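Local coordinates for 3-phytase (Klebsiella pneumoniae, PDB 2WNH), which probably removes phosphate from phytate, starting at the 3-position of the inositol ring, as a member of the histidine acid phosphatase family, at residues R145-A154 and D250-T258; L157-I168 and I184-E192. The protein carries 3 engineered substitutions. All coordinates share one frame; numbering follows the deposited sequence.

Interaction 1: R145-A154 and D250-T258; sequences RQLAAVKEKA and DLSNDVLYT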
loop_
_atom_site.group_PDB
_atom_site.type_symbol
_atom_site.label_atom_id
_atom_site.label_comp_id
_atom_site.label_asym_id
_atom_site.label_seq_id
_atom_site.Cartn_x
_atom_site.Cartn_y
_atom_site.Cartn_z
ATOM N N ARG B 145 20.131 -38.917 39.490
ATOM C CA ARG B 145 18.672 -38.789 39.559
ATOM C C ARG B 145 18.060 -38.938 38.164
ATOM O O ARG B 145 17.041 -39.610 37.991
ATOM C CB ARG B 145 18.291 -37.411 40.132
ATOM C CG ARG B 145 18.488 -37.247 41.641
ATOM C CD ARG B 145 17.429 -38.042 42.466
ATOM N NE ARG B 145 16.056 -37.572 42.265
ATOM C CZ ARG B 145 15.117 -38.192 41.550
ATOM N NH1 ARG B 145 15.359 -39.351 40.941
ATOM N NH2 ARG B 145 13.913 -37.644 41.445
ATOM N N GLN B 146 18.694 -38.320 37.169
ATOM C CA GLN B 146 18.178 -38.422 35.800
ATOM C C GLN B 146 18.201 -39.852 35.277
ATOM O O GLN B 146 17.258 -40.290 34.623
ATOM C CB GLN B 146 18.915 -37.499 34.843
ATOM C CG GLN B 146 18.187 -37.338 33.504
ATOM C CD GLN B 146 18.897 -36.352 32.615
ATOM O OE1 GLN B 146 20.050 -36.571 32.218
ATOM N NE2 GLN B 146 18.220 -35.232 32.309
ATOM N N LEU B 147 19.258 -40.597 35.601
ATOM C CA LEU B 147 19.321 -42.021 35.263
ATOM C C LEU B 147 18.133 -42.810 35.824
ATOM O O LEU B 147 17.480 -43.567 35.102
ATOM C CB LEU B 147 20.652 -42.606 35.754
ATOM C CG LEU B 147 20.954 -44.072 35.412
ATOM C CD1 LEU B 147 20.934 -44.313 33.900
ATOM C CD2 LEU B 147 22.333 -44.383 35.983
ATOM N N ALA B 148 17.861 -42.631 37.114
ATOM C CA ALA B 148 16.727 -43.260 37.765
ATOM C C ALA B 148 15.397 -42.894 37.126
ATOM O O ALA B 148 14.563 -43.759 36.845
ATOM C CB ALA B 148 16.710 -42.876 39.256
ATOM N N ALA B 149 15.200 -41.588 36.930
ATOM C CA ALA B 149 13.968 -41.047 36.345
ATOM C C ALA B 149 13.657 -41.588 34.951
ATOM O O ALA B 149 12.519 -41.971 34.683
ATOM C CB ALA B 149 14.055 -39.506 36.319
ATOM N N VAL B 150 14.656 -41.584 34.069
ATOM C CA VAL B 150 14.503 -42.109 32.704
ATOM C C VAL B 150 14.223 -43.613 32.751
ATOM O O VAL B 150 13.312 -44.101 32.083
ATOM C CB VAL B 150 15.748 -41.784 31.812
ATOM C CG1 VAL B 150 15.638 -42.417 30.440
ATOM C CG2 VAL B 150 15.921 -40.267 31.673
ATOM N N LYS B 151 14.975 -44.337 33.573
ATOM C CA LYS B 151 14.760 -45.790 33.679
ATOM C C LYS B 151 13.369 -46.131 34.195
ATOM O O LYS B 151 12.716 -47.055 33.692
ATOM C CB LYS B 151 15.837 -46.432 34.551
ATOM C CG LYS B 151 17.163 -46.563 33.845
ATOM C CD LYS B 151 18.254 -47.001 34.822
ATOM C CE LYS B 151 18.027 -48.430 35.301
ATOM N NZ LYS B 151 19.219 -48.955 36.038
ATOM N N GLU B 152 12.898 -45.363 35.179
ATOM C CA GLU B 152 11.571 -45.569 35.759
ATOM C C GLU B 152 10.470 -45.417 34.733
ATOM O O GLU B 152 9.590 -46.276 34.602
ATOM C CB GLU B 152 11.327 -44.610 36.926
ATOM C CG GLU B 152 10.031 -44.889 37.684
ATOM C CD GLU B 152 9.991 -46.300 38.283
ATOM O OE1 GLU B 152 10.943 -46.679 39.010
ATOM O OE2 GLU B 152 9.007 -47.034 38.025
ATOM N N LYS B 153 10.537 -44.327 33.976
ATOM C CA LYS B 153 9.555 -44.070 32.950
ATOM C C LYS B 153 9.686 -45.024 31.770
ATOM O O LYS B 153 8.670 -45.477 31.258
ATOM C CB LYS B 153 9.645 -42.626 32.477
ATOM C CG LYS B 153 8.424 -42.205 31.704
ATOM C CD LYS B 153 8.443 -40.717 31.404
ATOM C CE LYS B 153 7.156 -40.337 30.710
ATOM N NZ LYS B 153 7.156 -38.897 30.323
ATOM N N ALA B 154 10.919 -45.317 31.352
ATOM C CA ALA B 154 11.162 -46.194 30.191
ATOM C C ALA B 154 10.648 -47.624 30.418
ATOM O O ALA B 154 10.054 -48.214 29.532
ATOM C CB ALA B 154 12.639 -46.203 29.813
ATOM N N ASP B 250 8.970 -38.483 25.250
ATOM C CA ASP B 250 8.418 -39.057 26.479
ATOM C C ASP B 250 9.536 -39.440 27.443
ATOM O O ASP B 250 9.383 -39.294 28.652
ATOM C CB ASP B 250 7.570 -40.294 26.189
ATOM C CG ASP B 250 6.236 -39.972 25.555
ATOM O OD1 ASP B 250 5.769 -38.795 25.604
ATOM O OD2 ASP B 250 5.633 -40.926 24.992
ATOM N N LEU B 251 10.669 -39.891 26.898
ATOM C CA LEU B 251 11.744 -40.492 27.700
ATOM C C LEU B 251 12.943 -39.585 27.869
ATOM O O LEU B 251 13.980 -40.015 28.360
ATOM C CB LEU B 251 12.176 -41.847 27.091
ATOM C CG LEU B 251 11.092 -42.911 26.969
ATOM C CD1 LEU B 251 11.660 -44.215 26.363
ATOM C CD2 LEU B 251 10.398 -43.172 28.310
ATOM N N SER B 252 12.805 -38.316 27.466
ATOM C CA SER B 252 13.863 -37.337 27.682
ATOM C C SER B 252 13.310 -36.038 28.275
ATOM O O SER B 252 13.172 -35.906 29.492
ATOM C CB SER B 252 14.686 -37.085 26.404
ATOM O OG SER B 252 13.874 -36.644 25.307
ATOM N N ASN B 253 12.977 -35.077 27.412
ATOM C CA ASN B 253 12.474 -33.779 27.879
ATOM C C ASN B 253 11.184 -33.819 28.680
ATOM O O ASN B 253 10.934 -32.918 29.487
ATOM C CB ASN B 253 12.282 -32.850 26.682
ATOM C CG ASN B 253 13.487 -32.812 25.796
ATOM O OD1 ASN B 253 14.598 -32.657 26.268
ATOM N ND2 ASN B 253 13.273 -32.953 24.504
ATOM N N ASP B 254 10.351 -34.823 28.448
ATOM C CA ASP B 254 9.052 -34.898 29.102
ATOM C C ASP B 254 9.066 -35.774 30.369
ATOM O O ASP B 254 8.019 -36.092 30.911
ATOM C CB ASP B 254 7.982 -35.351 28.109
ATOM C CG ASP B 254 7.741 -34.316 27.010
ATOM O OD1 ASP B 254 7.806 -33.091 27.297
ATOM O OD2 ASP B 254 7.491 -34.711 25.856
ATOM N N VAL B 255 10.260 -36.179 30.794
ATOM C CA VAL B 255 10.453 -36.859 32.086
ATOM C C VAL B 255 10.331 -35.778 33.172
ATOM O O VAL B 255 11.074 -34.802 33.157
ATOM C CB VAL B 255 11.846 -37.548 32.152
ATOM C CG1 VAL B 255 12.130 -38.080 33.564
ATOM C CG2 VAL B 255 11.919 -38.698 31.129
ATOM N N LEU B 256 9.404 -35.975 34.108
ATOM C CA LEU B 256 9.081 -34.957 35.114
ATOM C C LEU B 256 10.303 -34.407 35.840
ATOM O O LEU B 256 10.480 -33.196 35.936
ATOM C CB LEU B 256 8.065 -35.492 36.123
ATOM C CG LEU B 256 7.546 -34.424 37.090
ATOM C CD1 LEU B 256 6.897 -33.250 36.329
ATOM C CD2 LEU B 256 6.556 -35.029 38.056
ATOM N N TYR B 257 11.147 -35.287 36.369
ATOM C CA TYR B 257 12.362 -34.825 37.039
ATOM C C TYR B 257 13.144 -33.811 36.196
ATOM O O TYR B 257 13.534 -32.713 36.686
ATOM C CB TYR B 257 13.296 -36.007 37.446
ATOM C CG TYR B 257 14.660 -35.505 37.923
ATOM C CD1 TYR B 257 14.818 -34.952 39.197
ATOM C CD2 TYR B 257 15.775 -35.547 37.095
ATOM C CE1 TYR B 257 16.033 -34.448 39.614
ATOM C CE2 TYR B 257 16.992 -35.037 37.503
ATOM C CZ TYR B 257 17.119 -34.504 38.785
ATOM O OH TYR B 257 18.306 -33.982 39.237
ATOM N N THR B 258 13.402 -34.191 34.941
ATOM C CA THR B 258 14.229 -33.386 34.044
ATOM C C THR B 258 13.528 -32.052 33.784
ATOM O O THR B 258 14.166 -30.994 33.818
ATOM C CB THR B 258 14.472 -34.118 32.723
ATOM O OG1 THR B 258 15.204 -35.331 32.978
ATOM C CG2 THR B 258 15.255 -33.254 31.727
HETATM O O HOH W 1 5.121 -38.314 28.491
#

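Interaction 2: L157-I168 and I184-E192; sequences LAQRRQALAPTI and IFDTPWRVE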
loop_
_atom_site.group_PDB
_atom_site.type_symbol
_atom_site.label_atom_id
_atom_site.label_comp_id
_atom_site.label_asym_id
_atom_site.label_seq_id
_atom_site.Cartn_x
_atom_site.Cartn_y
_atom_site.Cartn_z
ATOM N N LEU B 157 12.420 -51.587 27.808
ATOM C CA LEU B 157 12.793 -50.968 26.520
ATOM C C LEU B 157 12.677 -51.913 25.309
ATOM O O LEU B 157 12.362 -51.476 24.187
ATOM C CB LEU B 157 14.182 -50.317 26.589
ATOM C CG LEU B 157 14.280 -48.937 27.278
ATOM C CD1 LEU B 157 15.712 -48.570 27.555
ATOM C CD2 LEU B 157 13.602 -47.838 26.429
ATOM N N ALA B 158 12.926 -53.206 25.536
ATOM C CA ALA B 158 12.699 -54.224 24.505
ATOM C C ALA B 158 11.243 -54.240 24.067
ATOM O O ALA B 158 10.951 -54.380 22.874
ATOM C CB ALA B 158 13.104 -55.619 25.017
ATOM N N GLN B 159 10.332 -54.116 25.031
ATOM C CA GLN B 159 8.905 -54.095 24.748
ATOM C C GLN B 159 8.494 -52.816 23.991
ATOM O O GLN B 159 7.661 -52.867 23.080
ATOM C CB GLN B 159 8.115 -54.232 26.045
ATOM C CG GLN B 159 6.636 -54.511 25.874
ATOM C CD GLN B 159 5.966 -54.950 27.178
ATOM O OE1 GLN B 159 4.789 -54.660 27.411
ATOM N NE2 GLN B 159 6.716 -55.650 28.032
ATOM N N ARG B 160 9.073 -51.676 24.379
ATOM C CA ARG B 160 8.826 -50.413 23.663
ATOM C C ARG B 160 9.311 -50.507 22.203
ATOM O O ARG B 160 8.614 -50.065 21.281
ATOM C CB ARG B 160 9.500 -49.230 24.374
ATOM C CG ARG B 160 8.818 -48.738 25.655
ATOM C CD ARG B 160 9.520 -47.466 26.165
ATOM N NE ARG B 160 8.926 -46.909 27.384
ATOM C CZ ARG B 160 7.938 -46.006 27.415
ATOM N NH1 ARG B 160 7.386 -45.549 26.287
ATOM N NH2 ARG B 160 7.487 -45.561 28.583
ATOM N N ARG B 161 10.502 -51.085 22.009
ATOM C CA ARG B 161 11.104 -51.250 20.681
ATOM C C ARG B 161 10.259 -52.148 19.792
ATOM O O ARG B 161 10.063 -51.856 18.600
ATOM C CB ARG B 161 12.519 -51.812 20.799
ATOM C CG ARG B 161 13.324 -51.824 19.502
ATOM C CD ARG B 161 14.621 -52.562 19.721
ATOM N NE ARG B 161 15.478 -52.599 18.539
ATOM C CZ ARG B 161 16.392 -53.546 18.308
ATOM N NH1 ARG B 161 16.549 -54.549 19.169
ATOM N NH2 ARG B 161 17.141 -53.506 17.208
ATOM N N GLN B 162 9.754 -53.237 20.374
ATOM C CA GLN B 162 8.879 -54.156 19.650
ATOM C C GLN B 162 7.561 -53.489 19.267
ATOM O O GLN B 162 7.068 -53.686 18.153
ATOM C CB GLN B 162 8.633 -55.449 20.457
ATOM C CG GLN B 162 7.764 -56.505 19.728
ATOM C CD GLN B 162 8.341 -56.943 18.365
ATOM O OE1 GLN B 162 7.620 -57.008 17.361
ATOM N NE2 GLN B 162 9.644 -57.232 18.330
ATOM N N ALA B 163 7.010 -52.691 20.181
ATOM C CA ALA B 163 5.744 -51.992 19.948
ATOM C C ALA B 163 5.850 -50.960 18.819
ATOM O O ALA B 163 4.871 -50.682 18.140
ATOM C CB ALA B 163 5.253 -51.326 21.234
ATOM N N LEU B 164 7.046 -50.422 18.611
ATOM C CA LEU B 164 7.284 -49.443 17.531
ATOM C C LEU B 164 7.816 -50.069 16.237
ATOM O O LEU B 164 8.205 -49.358 15.305
ATOM C CB LEU B 164 8.225 -48.336 18.033
ATOM C CG LEU B 164 7.517 -47.199 18.779
ATOM C CD1 LEU B 164 8.465 -46.475 19.712
ATOM C CD2 LEU B 164 6.864 -46.224 17.788
ATOM N N ALA B 165 7.830 -51.404 16.177
ATOM C CA ALA B 165 8.408 -52.108 15.023
ATOM C C ALA B 165 7.881 -51.636 13.653
ATOM O O ALA B 165 8.688 -51.445 12.740
ATOM C CB ALA B 165 8.264 -53.628 15.175
ATOM N N PRO B 166 6.546 -51.459 13.502
ATOM C CA PRO B 166 6.053 -50.967 12.211
ATOM C C PRO B 166 6.630 -49.595 11.819
ATOM O O PRO B 166 6.989 -49.393 10.662
ATOM C CB PRO B 166 4.535 -50.875 12.409
ATOM C CG PRO B 166 4.229 -51.741 13.571
ATOM C CD PRO B 166 5.438 -51.697 14.450
ATOM N N THR B 167 6.725 -48.677 12.787
ATOM C CA THR B 167 7.272 -47.346 12.542
ATOM C C THR B 167 8.773 -47.429 12.236
ATOM O O THR B 167 9.275 -46.792 11.304
ATOM C CB THR B 167 7.023 -46.431 13.765
ATOM O OG1 THR B 167 5.624 -46.418 14.074
ATOM C CG2 THR B 167 7.508 -44.988 13.478
ATOM N N ILE B 168 9.489 -48.251 13.007
ATOM C CA ILE B 168 10.904 -48.467 12.762
ATOM C C ILE B 168 11.128 -48.954 11.324
ATOM O O ILE B 168 12.051 -48.502 10.653
ATOM C CB ILE B 168 11.527 -49.447 13.810
ATOM C CG1 ILE B 168 11.372 -48.847 15.221
ATOM C CG2 ILE B 168 12.999 -49.725 13.487
ATOM C CD1 ILE B 168 11.633 -49.826 16.381
ATOM N N ILE B 184 22.352 -48.441 13.071
ATOM C CA ILE B 184 21.360 -48.064 14.098
ATOM C C ILE B 184 20.196 -49.058 14.317
ATOM O O ILE B 184 19.685 -49.177 15.435
ATOM C CB ILE B 184 20.814 -46.609 13.877
ATOM C CG1 ILE B 184 20.239 -46.005 15.169
ATOM C CG2 ILE B 184 19.787 -46.564 12.756
ATOM C CD1 ILE B 184 21.273 -45.739 16.268
ATOM N N PHE B 185 19.765 -49.758 13.270
ATOM C CA PHE B 185 18.593 -50.629 13.404
ATOM C C PHE B 185 18.954 -51.957 14.073
ATOM O O PHE B 185 18.075 -52.706 14.480
ATOM C CB PHE B 185 17.867 -50.806 12.060
ATOM C CG PHE B 185 17.305 -49.512 11.516
ATOM C CD1 PHE B 185 18.066 -48.703 10.675
ATOM C CD2 PHE B 185 16.033 -49.090 11.882
ATOM C CE1 PHE B 185 17.556 -47.478 10.196
ATOM C CE2 PHE B 185 15.509 -47.867 11.410
ATOM C CZ PHE B 185 16.279 -47.065 10.566
ATOM N N ASP B 186 20.257 -52.207 14.206
ATOM C CA ASP B 186 20.773 -53.377 14.923
ATOM C C ASP B 186 21.022 -53.134 16.424
ATOM O O ASP B 186 21.152 -54.099 17.191
ATOM C CB ASP B 186 22.071 -53.880 14.271
ATOM C CG ASP B 186 21.905 -54.219 12.793
ATOM O OD1 ASP B 186 20.849 -54.784 12.407
ATOM O OD2 ASP B 186 22.846 -53.921 12.017
ATOM N N THR B 187 21.099 -51.871 16.849
ATOM C CA THR B 187 21.428 -51.575 18.248
ATOM C C THR B 187 20.203 -51.733 19.166
ATOM O O THR B 187 19.126 -51.201 18.875
ATOM C CB THR B 187 22.133 -50.184 18.449
ATOM O OG1 THR B 187 21.239 -49.239 19.050
ATOM C CG2 THR B 187 22.697 -49.618 17.136
ATOM N N PRO B 188 20.355 -52.509 20.257
ATOM C CA PRO B 188 19.298 -52.600 21.265
ATOM C C PRO B 188 19.121 -51.269 21.985
ATOM O O PRO B 188 20.060 -50.463 22.053
ATOM C CB PRO B 188 19.832 -53.666 22.241
ATOM C CG PRO B 188 20.844 -54.438 21.444
ATOM C CD PRO B 188 21.492 -53.386 20.589
ATOM N N TRP B 189 17.925 -51.047 22.508
ATOM C CA TRP B 189 17.605 -49.783 23.180
ATOM C C TRP B 189 17.946 -49.874 24.658
ATOM O O TRP B 189 17.340 -50.664 25.393
ATOM C CB TRP B 189 16.124 -49.455 23.026
ATOM C CG TRP B 189 15.697 -49.085 21.620
ATOM C CD1 TRP B 189 16.436 -49.190 20.468
ATOM C CD2 TRP B 189 14.413 -48.585 21.228
ATOM N NE1 TRP B 189 15.691 -48.771 19.388
ATOM C CE2 TRP B 189 14.445 -48.396 19.827
ATOM C CE3 TRP B 189 13.240 -48.267 21.926
ATOM C CZ2 TRP B 189 13.341 -47.902 19.109
ATOM C CZ3 TRP B 189 12.142 -47.777 21.211
ATOM C CH2 TRP B 189 12.202 -47.611 19.817
ATOM N N ARG B 190 18.906 -49.063 25.083
ATOM C CA ARG B 190 19.306 -49.020 26.491
ATOM C C ARG B 190 19.557 -47.596 26.958
ATOM O O ARG B 190 19.902 -46.720 26.164
ATOM C CB ARG B 190 20.556 -49.871 26.722
ATOM C CG ARG B 190 21.849 -49.264 26.196
ATOM C CD ARG B 190 22.990 -50.293 26.172
ATOM N NE ARG B 190 22.905 -51.177 25.009
ATOM C CZ ARG B 190 23.307 -50.852 23.777
ATOM N NH1 ARG B 190 23.828 -49.655 23.520
ATOM N NH2 ARG B 190 23.185 -51.731 22.792
ATOM N N VAL B 191 19.401 -47.378 28.257
ATOM C CA VAL B 191 19.677 -46.076 28.843
ATOM C C VAL B 191 21.184 -45.868 28.974
ATOM O O VAL B 191 21.887 -46.682 29.583
ATOM C CB VAL B 191 18.954 -45.908 30.195
ATOM C CG1 VAL B 191 19.048 -44.475 30.675
ATOM C CG2 VAL B 191 17.497 -46.328 30.059
ATOM N N GLU B 192 21.676 -44.787 28.377
ATOM C CA GLU B 192 23.094 -44.454 28.398
ATOM C C GLU B 192 23.327 -43.052 28.963
ATOM O O GLU B 192 22.441 -42.209 28.887
ATOM C CB GLU B 192 23.661 -44.555 26.982
ATOM C CG GLU B 192 23.449 -45.927 26.364
ATOM C CD GLU B 192 24.195 -46.111 25.062
ATOM O OE1 GLU B 192 24.249 -45.152 24.261
ATOM O OE2 GLU B 192 24.713 -47.227 24.839
#

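Interaction 1: R145-A154 and D250-T258
Helix 143-154 packs along most of its length against the linker between helices 243-250 and 256-274 and the first turn of the latter, with Lys153 at one end of the contact and Tyr257 at the other. A chi1 of -164° swings the extended Lys153 chain away from its own N and out toward the linker. Its NZ meets Asp250 O at 2.8 Å, in the carbonyl plane and on a lone pair. A second, weak bond runs from Lys153 NZ to Asp254 O at 3.0 Å. A water accepts from Lys153 NZ and donates to Asp250 OD1. Two carbonyls, one of them weakly, and a water hold the ammonium group. The carboxylate of Asp250 pairs with Arg312, and that of Asp254 with Arg298 and Thr299. Beside Lys153, Leu251 CD2 lies 3.6 Å from Ala154 CA.

In the middle, Ala149 CB sits 3.7 Å from Val255 CG1, and Val150 rests against Leu251 O. At the far end Arg145, bent at chi2 and chi3, folds over Tyr257. Arg145 CB makes a CH-pi contact over one face, offset toward the rim, 3.8 Å from the Tyr257 ring centroid. Arg145 CZ adds an off-centre cation-pi contact at 4.6 Å, the two planes 48° apart. Tyr257 OH bonds to Asp142 N. Gln146 NE2 donates to Thr258 OG1 at 3.1 Å, nearly straight (162°) and close to the Gln146 amide plane; Gln146 OE1 bonds to Thr199. The linker's type I turn, Ser252 to Val255, lies in the mostly helical insertion between strands 91-95 and 284-289, consistent with the smaller alpha domain of histidine acid phosphatases.

Interaction 2: L157-I168 and I184-E192
Arg161 CG stands anti to the backbone N (chi1 -171°), and the chain runs extended to NE, across the indole of Trp189. Trp189 CG is anti to its own carbonyl carbon (chi1 -69°), which turns the ring towards helix 157-163. Arg161 CG sits over one ring face, 3.8 Å from the centroid of the five-membered ring and 16° off its normal, a CH-pi contact. Farther out, Arg161 NH2 makes a weak bond to Phe185 O at 3.0 Å. Thr187 O lies over one face of the same guanidinium.

The contact joins two successive helices, 157-163 and 165-175, to the chain that leads into the two-stranded antiparallel sheet 191-193/199-201. Leu164, the N-cap residue of the second helix, brings CD1 to the indole edge, 3.9 Å from Trp189 CH2. Ile168 CD1 comes within 3.7 Å of Trp189 CZ2. The other branch of Ile168, CG2, touches the edge of the Phe185 ring at CD2, 3.5 Å away. Leu204 and Met207 of helix 204-219 also touch Trp189, which is buried. Near the sheet, Leu157 CB rests 3.4 Å from Trp189 O, and Leu157 CD1 meets Val191 CG2 at 3.8 Å.

After strands 14-24 and 91-95 and the helices between and after them, the chain reaches helix 143-154, one side of interaction 1. Helices 157-163 and 165-175 follow and give the first side of interaction 2. That contact closes first, when the chain returns at 184-192. The chain then passes strand 199-201 and helices 204-219, 235-239 and 243-250 before 250-258 closes interaction 1. Interaction 2 is therefore nested inside the larger loop. The two centres are about 17 Å apart, but the contacts touch. Arg160 probably bonds to the carbonyl oxygens of Lys153 and Ala154, and Leu147 packs on Val191. Together they tie consecutive helices to the small sheet and to helix 256-274.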